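Local structure of lipoprotein LPPX (Mycobacterium tuberculosis, 2BYO) at residues Thr144-Gly149 with Thr170-Gln175; Ala23-Ile28 with Thr129-Gln134; Leu69-Val74 with Phe85-Asp90. The protein probably carries phthiocerol dimycocerosates from the cell membrane to the outer membrane, in a hydrophobic cavity large enough for one lipid molecule. All blocks are in the same frame, centred on the assembly; numbering follows the deposited sequence.

Contact 1 (Thr144-Gly149 with Thr170-Gln175); sequences TTKITG and TVWIAQ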
loop_
_atom_site.group_PDB
_atom_site.type_symbol
_atom_site.label_atom_id
_atom_site.label_comp_id
_atom_site.label_asym_id
_atom_site.label_seq_id
_atom_site.Cartn_x
_atom_site.Cartn_y
_atom_site.Cartn_z
ATOM N N THR A 144 -11.418 5.378 -12.781
ATOM C CA THR A 144 -10.607 4.193 -12.562
ATOM C C THR A 144 -11.391 2.929 -12.859
ATOM O O THR A 144 -12.599 2.902 -12.720
ATOM C CB THR A 144 -10.084 4.085 -11.107
ATOM O OG1 THR A 144 -11.168 3.846 -10.210
ATOM C CG2 THR A 144 -9.333 5.325 -10.674
ATOM N N THR A 145 -10.674 1.893 -13.277
ATOM C CA THR A 145 -11.231 0.565 -13.456
ATOM C C THR A 145 -11.100 -0.149 -12.123
ATOM O O THR A 145 -9.993 -0.253 -11.576
ATOM C CB THR A 145 -10.431 -0.202 -14.520
ATOM O OG1 THR A 145 -10.439 0.529 -15.758
ATOM C CG2 THR A 145 -10.996 -1.575 -14.733
ATOM N N LYS A 146 -12.229 -0.612 -11.594
ATOM C CA LYS A 146 -12.263 -1.348 -10.345
ATOM C C LYS A 146 -12.192 -2.830 -10.668
ATOM O O LYS A 146 -13.003 -3.333 -11.433
ATOM C CB LYS A 146 -13.543 -1.035 -9.572
ATOM C CG LYS A 146 -13.628 -1.702 -8.213
ATOM C CD LYS A 146 -15.005 -1.500 -7.594
ATOM C CE LYS A 146 -15.092 -2.124 -6.196
ATOM N NZ LYS A 146 -16.456 -1.982 -5.615
ATOM N N ILE A 147 -11.196 -3.510 -10.114
ATOM C CA ILE A 147 -11.020 -4.935 -10.320
ATOM C C ILE A 147 -10.840 -5.585 -8.966
ATOM O O ILE A 147 -9.962 -5.198 -8.200
ATOM C CB ILE A 147 -9.799 -5.266 -11.213
ATOM C CG1 ILE A 147 -9.928 -4.572 -12.565
ATOM C CG2 ILE A 147 -9.676 -6.797 -11.424
ATOM C CD1 ILE A 147 -8.737 -4.753 -13.468
ATOM N N THR A 148 -11.690 -6.564 -8.678
ATOM C CA THR A 148 -11.612 -7.330 -7.451
ATOM C C THR A 148 -10.952 -8.659 -7.737
ATOM O O THR A 148 -10.930 -9.125 -8.866
ATOM C CB THR A 148 -13.009 -7.603 -6.866
ATOM O OG1 THR A 148 -13.827 -8.236 -7.859
ATOM C CG2 THR A 148 -13.669 -6.313 -6.430
ATOM N N GLY A 149 -10.446 -9.288 -6.694
ATOM C CA GLY A 149 -9.755 -10.566 -6.834
ATOM C C GLY A 149 -9.523 -11.152 -5.466
ATOM O O GLY A 149 -9.767 -10.486 -4.461
ATOM N N THR A 170 -9.048 -5.458 -3.763
ATOM C CA THR A 170 -9.542 -4.622 -4.848
ATOM C C THR A 170 -8.452 -3.653 -5.288
ATOM O O THR A 170 -7.675 -3.181 -4.457
ATOM C CB THR A 170 -10.763 -3.796 -4.413
ATOM O OG1 THR A 170 -11.734 -4.654 -3.796
ATOM C CG2 THR A 170 -11.407 -3.076 -5.645
ATOM N N VAL A 171 -8.375 -3.390 -6.591
ATOM C CA VAL A 171 -7.500 -2.340 -7.110
ATOM C C VAL A 171 -8.312 -1.419 -8.007
ATOM O O VAL A 171 -9.264 -1.863 -8.660
ATOM C CB VAL A 171 -6.283 -2.893 -7.911
ATOM C CG1 VAL A 171 -5.390 -3.755 -7.013
ATOM C CG2 VAL A 171 -6.719 -3.670 -9.151
ATOM N N TRP A 172 -7.924 -0.148 -8.028
ATOM C CA TRP A 172 -8.539 0.858 -8.878
ATOM C C TRP A 172 -7.456 1.473 -9.744
ATOM O O TRP A 172 -6.514 2.095 -9.228
ATOM C CB TRP A 172 -9.183 1.937 -8.023
ATOM C CG TRP A 172 -10.446 1.532 -7.308
ATOM C CD1 TRP A 172 -11.722 1.740 -7.739
ATOM C CD2 TRP A 172 -10.556 0.899 -6.021
ATOM N NE1 TRP A 172 -12.620 1.264 -6.817
ATOM C CE2 TRP A 172 -11.936 0.739 -5.754
ATOM C CE3 TRP A 172 -9.629 0.436 -5.076
ATOM C CZ2 TRP A 172 -12.410 0.152 -4.574
ATOM C CZ3 TRP A 172 -10.101 -0.149 -3.908
ATOM C CH2 TRP A 172 -11.480 -0.293 -3.672
ATOM N N ILE A 173 -7.594 1.299 -11.056
ATOM C CA ILE A 173 -6.541 1.613 -12.006
ATOM C C ILE A 173 -7.006 2.722 -12.920
ATOM O O ILE A 173 -8.023 2.585 -13.594
ATOM C CB ILE A 173 -6.148 0.371 -12.853
ATOM C CG1 ILE A 173 -5.619 -0.742 -11.938
ATOM C CG2 ILE A 173 -5.088 0.732 -13.902
ATOM C CD1 ILE A 173 -5.603 -2.095 -12.589
ATOM N N ALA A 174 -6.238 3.812 -12.953
ATOM C CA ALA A 174 -6.599 4.997 -13.729
ATOM C C ALA A 174 -6.861 4.626 -15.182
ATOM O O ALA A 174 -6.177 3.756 -15.748
ATOM C CB ALA A 174 -5.495 6.040 -13.649
ATOM N N GLN A 175 -7.852 5.287 -15.779
ATOM C CA GLN A 175 -8.179 5.098 -17.197
ATOM C C GLN A 175 -7.642 6.229 -18.071
ATOM O O GLN A 175 -8.013 6.341 -19.225
ATOM C CB GLN A 175 -9.691 4.989 -17.370
ATOM C CG GLN A 175 -10.302 3.803 -16.637
ATOM C CD GLN A 175 -11.812 3.875 -16.567
ATOM O OE1 GLN A 175 -12.410 4.914 -16.861
ATOM N NE2 GLN A 175 -12.441 2.769 -16.165
HETATM O O HOH W 1 -7.796 1.029 -16.414
#
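T144-G149 and T170-A174 run antiparallel as neighbouring strands of the U-shaped beta half-barrel, their short axes 4.1 Å apart and their N-to-C directions 157° apart. T145 with I173 and I147 with V171 are the hydrogen-bonded pairs. Of their four bonds, I147 N to V171 O is 2.9 Å long and reaches the oxygen almost in line with C=O. Between these pairs lies K146 opposite W172, a non-hydrogen-bonded pair whose side chains run side by side on the face they share with T144 and T170. With CG anti to the backbone N (chi1 -177°) and the chain extended beyond it, K146 sends CG to 3.4 Å from W172 NE1. T170 CG2 also packs on the indole, 3.4 Å above one face toward the rim, and T144 OG1 lies at its edge, 3.3 Å from W172 CD1. The polar atoms here find partners on strand 129-139: E137 OE1 accepts from W172 NE1, and T144 OG1 hydrogen-bonds to E137 O. On the other face, I147 CB meets V171 CG2 at 4.0 Å; V171 touches the bound docosahexaenoic acid, while I173 packs against helix 22-36 at E27 and S31. Beyond the strand end, Q175 NE2, also hydrogen-bonded to T136 OG1, donates to T145 OG1 at 3.0 Å, the hydroxyl lying only 3° out of the amide plane.

Contact 2 (Ala23-Ile28 with Thr129-Gln134); sequences ALLAEI and TNLQAQ
Helix segment A23-I28 crosses strand segment T129-Q134 at 78°, with the short axes 8.9 Å apart at closest approach, and the nearest CA pair is L24 with L131. This is helix-on-sheet packing at one margin of the half-barrel: helix 22-36 lies against strand 129-139, an outermost strand of the sheet. No hydrogen bond joins the two segments, and the 237 Å² they bury comes mainly from apolar side chains. L131 carries the contact from the strand. Its CG is anti to the carbonyl carbon (chi1 -71°), and the two methyls beyond it part toward different helix residues. CD1 meets L25 CG at 3.7 Å and lies equally near L25 N, so it rests on the helix backbone as well as on a side chain; the side chains of L25 and L131 cross at about a right angle. CD2 instead meets I28 CD1 at 3.7 Å, tip to tip. L24, one turn before I28, reaches toward the part of the strand that follows L131: its CD1 is 3.9 Å from L131 CB and also approaches L131 O and A133 N, while CD2 touches A133 CB. I28 also packs on V171 and touches the bound docosahexaenoic acid, so this one residue meets both the strand and the lipid. The CB of Q132 points away from the helix, and Q132 NE2 donates to N130 OD1 at 2.9 Å, nearly straight at 170° but from above the plane of the N130 carbonyl.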
loop_
_atom_site.group_PDB
_atom_site.type_symbol
_atom_site.label_atom_id
_atom_site.label_comp_id
_atom_site.label_asym_id
_atom_site.label_seq_id
_atom_site.Cartn_x
_atom_site.Cartn_y
_atom_site.Cartn_z
ATOM N N ALA A 23 -6.649 -10.956 -19.404
ATOM C CA ALA A 23 -6.827 -9.545 -19.753
ATOM C C ALA A 23 -6.826 -8.688 -18.482
ATOM O O ALA A 23 -6.152 -7.664 -18.421
ATOM C CB ALA A 23 -8.099 -9.345 -20.558
ATOM N N LEU A 24 -7.521 -9.140 -17.440
ATOM C CA LEU A 24 -7.546 -8.399 -16.174
ATOM C C LEU A 24 -6.197 -8.434 -15.454
ATOM O O LEU A 24 -5.787 -7.457 -14.844
ATOM C CB LEU A 24 -8.637 -8.917 -15.250
ATOM C CG LEU A 24 -10.035 -8.873 -15.854
ATOM C CD1 LEU A 24 -11.046 -9.361 -14.842
ATOM C CD2 LEU A 24 -10.367 -7.470 -16.322
ATOM N N LEU A 25 -5.507 -9.558 -15.538
ATOM C CA LEU A 25 -4.167 -9.653 -14.984
ATOM C C LEU A 25 -3.211 -8.698 -15.694
ATOM O O LEU A 25 -2.360 -8.082 -15.059
ATOM C CB LEU A 25 -3.627 -11.089 -15.081
ATOM C CG LEU A 25 -3.364 -11.821 -13.765
ATOM C CD1 LEU A 25 -2.475 -13.020 -14.056
ATOM C CD2 LEU A 25 -2.728 -10.925 -12.707
ATOM N N ALA A 26 -3.350 -8.600 -17.013
ATOM C CA ALA A 26 -2.510 -7.730 -17.813
ATOM C C ALA A 26 -2.693 -6.280 -17.382
ATOM O O ALA A 26 -1.718 -5.541 -17.259
ATOM C CB ALA A 26 -2.832 -7.894 -19.287
ATOM N N GLU A 27 -3.944 -5.880 -17.157
ATOM C CA GLU A 27 -4.251 -4.522 -16.736
ATOM C C GLU A 27 -3.676 -4.230 -15.358
ATOM O O GLU A 27 -3.164 -3.138 -15.127
ATOM C CB GLU A 27 -5.761 -4.274 -16.757
ATOM C CG GLU A 27 -6.196 -2.844 -16.418
ATOM C CD GLU A 27 -5.753 -1.814 -17.451
ATOM O OE1 GLU A 27 -6.104 -0.626 -17.290
ATOM O OE2 GLU A 27 -5.064 -2.173 -18.424
ATOM N N ILE A 28 -3.746 -5.195 -14.440
ATOM C CA ILE A 28 -3.120 -5.004 -13.124
ATOM C C ILE A 28 -1.590 -4.888 -13.254
ATOM O O ILE A 28 -0.967 -4.058 -12.587
ATOM C CB ILE A 28 -3.466 -6.134 -12.136
ATOM C CG1 ILE A 28 -4.976 -6.176 -11.877
ATOM C CG2 ILE A 28 -2.707 -5.931 -10.813
ATOM C CD1 ILE A 28 -5.433 -7.454 -11.226
ATOM N N THR A 129 -6.691 -15.171 -7.710
ATOM C CA THR A 129 -7.813 -15.854 -8.349
ATOM C C THR A 129 -9.039 -14.952 -8.414
ATOM O O THR A 129 -9.085 -13.892 -7.793
ATOM C CB THR A 129 -8.174 -17.148 -7.605
ATOM O OG1 THR A 129 -8.344 -16.873 -6.214
ATOM C CG2 THR A 129 -7.087 -18.179 -7.784
ATOM N N ASN A 130 -10.014 -15.380 -9.207
ATOM C CA ASN A 130 -11.329 -14.760 -9.251
ATOM C C ASN A 130 -11.279 -13.281 -9.536
ATOM O O ASN A 130 -11.924 -12.487 -8.848
ATOM C CB ASN A 130 -12.091 -15.027 -7.940
ATOM C CG ASN A 130 -13.613 -14.849 -8.092
ATOM O OD1 ASN A 130 -14.126 -14.656 -9.202
ATOM N ND2 ASN A 130 -14.331 -14.930 -6.976
ATOM N N LEU A 131 -10.491 -12.903 -10.543
ATOM C CA LEU A 131 -10.422 -11.511 -10.973
ATOM C C LEU A 131 -11.754 -11.120 -11.587
ATOM O O LEU A 131 -12.271 -11.836 -12.417
ATOM C CB LEU A 131 -9.283 -11.292 -11.980
ATOM C CG LEU A 131 -7.860 -11.367 -11.404
ATOM C CD1 LEU A 131 -6.829 -11.175 -12.512
ATOM C CD2 LEU A 131 -7.659 -10.329 -10.309
ATOM N N GLN A 132 -12.316 -9.994 -11.156
ATOM C CA GLN A 132 -13.598 -9.513 -11.685
ATOM C C GLN A 132 -13.499 -8.021 -11.969
ATOM O O GLN A 132 -13.073 -7.238 -11.111
ATOM C CB GLN A 132 -14.738 -9.768 -10.687
ATOM C CG GLN A 132 -15.218 -11.208 -10.598
ATOM C CD GLN A 132 -16.225 -11.423 -9.459
ATOM O OE1 GLN A 132 -17.101 -10.579 -9.203
ATOM N NE2 GLN A 132 -16.106 -12.560 -8.777
ATOM N N ALA A 133 -13.896 -7.641 -13.178
ATOM C CA ALA A 133 -13.941 -6.255 -13.574
ATOM C C ALA A 133 -15.281 -5.672 -13.131
ATOM O O ALA A 133 -16.317 -5.995 -13.702
ATOM C CB ALA A 133 -13.771 -6.142 -15.086
ATOM N N GLN A 134 -15.252 -4.803 -12.124
ATOM C CA GLN A 134 -16.486 -4.297 -11.517
ATOM C C GLN A 134 -16.968 -3.003 -12.148
ATOM O O GLN A 134 -17.980 -2.448 -11.731
ATOM C CB GLN A 134 -16.294 -4.075 -10.021
ATOM C CG GLN A 134 -15.806 -5.278 -9.241
ATOM C CD GLN A 134 -16.853 -6.350 -9.051
ATOM O OE1 GLN A 134 -16.598 -7.379 -8.411
ATOM N NE2 GLN A 134 -18.040 -6.122 -9.595
#

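Contact 3 (Leu69-Val74 with Phe85-Asp90); sequences LAAKGV and FRVQGD. With OAA (oxaloacetate ion), chain L.
A71 and V87 face each other with their CB atoms 3.8 Å apart, on the face of the sheet that also carries the F85 ring. V87 CG2 is the branch that turns to A71, at 4.0 Å from A71 CB. F85 has CG anti to its backbone N (chi1 170°), and its ring presents an edge to the neighbouring strand, with A71 CB and G73 N both near the ring plane. Beyond the two segments F85 and V87 pack on I92, and both touch a bound alpha-linolenic acid, which marks this face as part of the lipid cavity wall. The backbone beneath is an antiparallel pair, strands 70-77 and 83-88, adjacent in the half-barrel sheet; the short axes are 4.4 Å apart at closest approach and run at 172°. A71 with V87 and G73 with F85 are the hydrogen-bonded pairs, and the bonds differ in aim: A71 N lies in the plane of the V87 carbonyl, on a lone pair, whereas F85 N reaches G73 O at 2.8 Å from 46° out of the carbonyl plane. On the opposite face K72 and R86 form the non-hydrogen-bonded pair. The extended K72 chain runs beside an oxaloacetate ion: its CG is 3.4 Å from O1 of the ion, and NZ makes a weak hydrogen bond to O5. R86 leads away to a cation-pi contact with W100, and Q88 OE1 lies 3.8 Å above its guanidinium plane, over the centre. Two waters bridge L69 O to G89; one donates to L69 O and accepts from G89 N, which lies 2.9 Å from the water oxygen.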
loop_
_atom_site.group_PDB
_atom_site.type_symbol
_atom_site.label_atom_id
_atom_site.label_comp_id
_atom_site.label_asym_id
_atom_site.label_seq_id
_atom_site.Cartn_x
_atom_site.Cartn_y
_atom_site.Cartn_z
ATOM N N LEU A 69 15.136 4.560 -1.273
ATOM C CA LEU A 69 13.840 4.551 -0.602
ATOM C C LEU A 69 13.869 5.425 0.653
ATOM O O LEU A 69 14.690 5.223 1.547
ATOM C CB LEU A 69 13.412 3.131 -0.228
ATOM C CG LEU A 69 12.011 3.017 0.394
ATOM C CD1 LEU A 69 10.939 3.393 -0.609
ATOM C CD2 LEU A 69 11.765 1.614 0.919
ATOM N N ALA A 70 12.974 6.403 0.697
ATOM C CA ALA A 70 12.880 7.316 1.823
ATOM C C ALA A 70 11.458 7.867 1.899
ATOM O O ALA A 70 10.783 8.015 0.873
ATOM C CB ALA A 70 13.897 8.435 1.689
ATOM N N ALA A 71 10.996 8.136 3.117
ATOM C CA ALA A 71 9.615 8.571 3.326
ATOM C C ALA A 71 9.521 9.503 4.518
ATOM O O ALA A 71 10.269 9.365 5.488
ATOM C CB ALA A 71 8.712 7.388 3.517
ATOM N N LYS A 72 8.612 10.465 4.418
ATOM C CA LYS A 72 8.349 11.424 5.485
ATOM C C LYS A 72 6.862 11.772 5.444
ATOM O O LYS A 72 6.305 12.006 4.376
ATOM C CB LYS A 72 9.186 12.685 5.290
ATOM C CG LYS A 72 9.122 13.688 6.446
ATOM C CD LYS A 72 10.008 14.900 6.150
ATOM C CE LYS A 72 9.845 16.028 7.186
ATOM N NZ LYS A 72 10.630 17.247 6.806
ATOM N N GLY A 73 6.223 11.785 6.608
ATOM C CA GLY A 73 4.840 12.189 6.687
ATOM C C GLY A 73 4.313 12.145 8.104
ATOM O O GLY A 73 5.047 12.387 9.064
ATOM N N VAL A 74 3.038 11.792 8.219
ATOM C CA VAL A 74 2.330 11.807 9.490
ATOM C C VAL A 74 1.504 10.530 9.578
ATOM O O VAL A 74 1.124 9.961 8.549
ATOM C CB VAL A 74 1.463 13.084 9.613
ATOM C CG1 VAL A 74 0.314 13.079 8.623
ATOM C CG2 VAL A 74 0.954 13.256 11.006
ATOM N N PHE A 85 6.222 10.716 11.008
ATOM C CA PHE A 85 6.589 9.384 10.518
ATOM C C PHE A 85 7.705 9.533 9.507
ATOM O O PHE A 85 7.650 10.419 8.665
ATOM C CB PHE A 85 5.374 8.713 9.840
ATOM C CG PHE A 85 5.708 7.435 9.095
ATOM C CD1 PHE A 85 5.586 6.198 9.718
ATOM C CD2 PHE A 85 6.160 7.472 7.790
ATOM C CE1 PHE A 85 5.903 5.021 9.050
ATOM C CE2 PHE A 85 6.483 6.286 7.104
ATOM C CZ PHE A 85 6.352 5.064 7.740
ATOM N N ARG A 86 8.707 8.664 9.574
ATOM C CA ARG A 86 9.745 8.657 8.537
ATOM C C ARG A 86 10.314 7.274 8.252
ATOM O O ARG A 86 10.267 6.371 9.087
ATOM C CB ARG A 86 10.887 9.635 8.871
ATOM C CG ARG A 86 11.718 9.209 10.048
ATOM C CD ARG A 86 12.687 10.284 10.517
ATOM N NE ARG A 86 13.552 9.744 11.566
ATOM C CZ ARG A 86 14.380 10.460 12.331
ATOM N NH1 ARG A 86 14.465 11.782 12.208
ATOM N NH2 ARG A 86 15.117 9.841 13.239
ATOM N N VAL A 87 10.809 7.124 7.030
ATOM C CA VAL A 87 11.682 6.028 6.659
ATOM C C VAL A 87 13.002 6.655 6.200
ATOM O O VAL A 87 13.035 7.414 5.229
ATOM C CB VAL A 87 11.071 5.153 5.539
ATOM C CG1 VAL A 87 12.095 4.136 5.035
ATOM C CG2 VAL A 87 9.833 4.449 6.041
ATOM N N GLN A 88 14.073 6.349 6.924
ATOM C CA GLN A 88 15.410 6.813 6.590
ATOM C C GLN A 88 16.356 5.628 6.660
ATOM O O GLN A 88 16.431 4.954 7.688
ATOM C CB GLN A 88 15.865 7.891 7.576
ATOM C CG GLN A 88 15.127 9.211 7.424
ATOM C CD GLN A 88 15.739 10.333 8.253
ATOM O OE1 GLN A 88 16.572 10.103 9.146
ATOM N NE2 GLN A 88 15.312 11.562 7.968
ATOM N N GLY A 89 17.082 5.376 5.576
ATOM C CA GLY A 89 17.948 4.206 5.508
ATOM C C GLY A 89 17.115 2.960 5.758
ATOM O O GLY A 89 16.098 2.745 5.101
ATOM N N ASP A 90 17.524 2.159 6.736
ATOM C CA ASP A 90 16.817 0.925 7.066
ATOM C C ASP A 90 15.676 1.151 8.069
ATOM O O ASP A 90 14.837 0.279 8.261
ATOM C CB ASP A 90 17.819 -0.091 7.626
ATOM C CG ASP A 90 17.209 -1.463 7.841
ATOM O OD1 ASP A 90 16.667 -2.041 6.876
ATOM O OD2 ASP A 90 17.286 -1.965 8.980
HETATM O O1 OAA L . 7.851 14.057 9.552
HETATM O O2 OAA L . 9.976 13.931 9.946
HETATM O O4 OAA L . 8.399 18.114 11.060
HETATM O O5 OAA L . 10.375 18.067 10.126
HETATM O O3 OAA L . 9.925 16.600 13.016
HETATM C C1 OAA L . 8.850 14.397 10.237
HETATM C C2 OAA L . 8.683 15.318 11.432
HETATM C C3 OAA L . 9.816 16.320 11.638
HETATM C C4 OAA L . 9.515 17.569 10.899
HETATM O O HOH W 2 15.829 3.076 2.606
HETATM O O HOH W 3 16.652 6.385 2.905
#

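All three contacts reach one eleven-stranded antiparallel sheet, contact 2 by packing helix 22-36 on its outermost strand 129-139. Contacts 1 and 2 adjoin, their centres 8 Å apart: strands 142-151 and 129-139 are sheet neighbours, joined where Q134 N and Q132 N lie 2.8 Å from K146 O and T148 O respectively, both probable hydrogen bonds. Helix 22-36 also reaches contact 1, with I173 CD1 against E27 O. Contact 3 sits across the chain's centre, about 27 Å from contact 1 and 32 Å from contact 2 between centres. In sequence its segments fall between the two halves of contact 2, and contact 1 follows. Bound lipid thus touches residues on both sides of the half-barrel's centre.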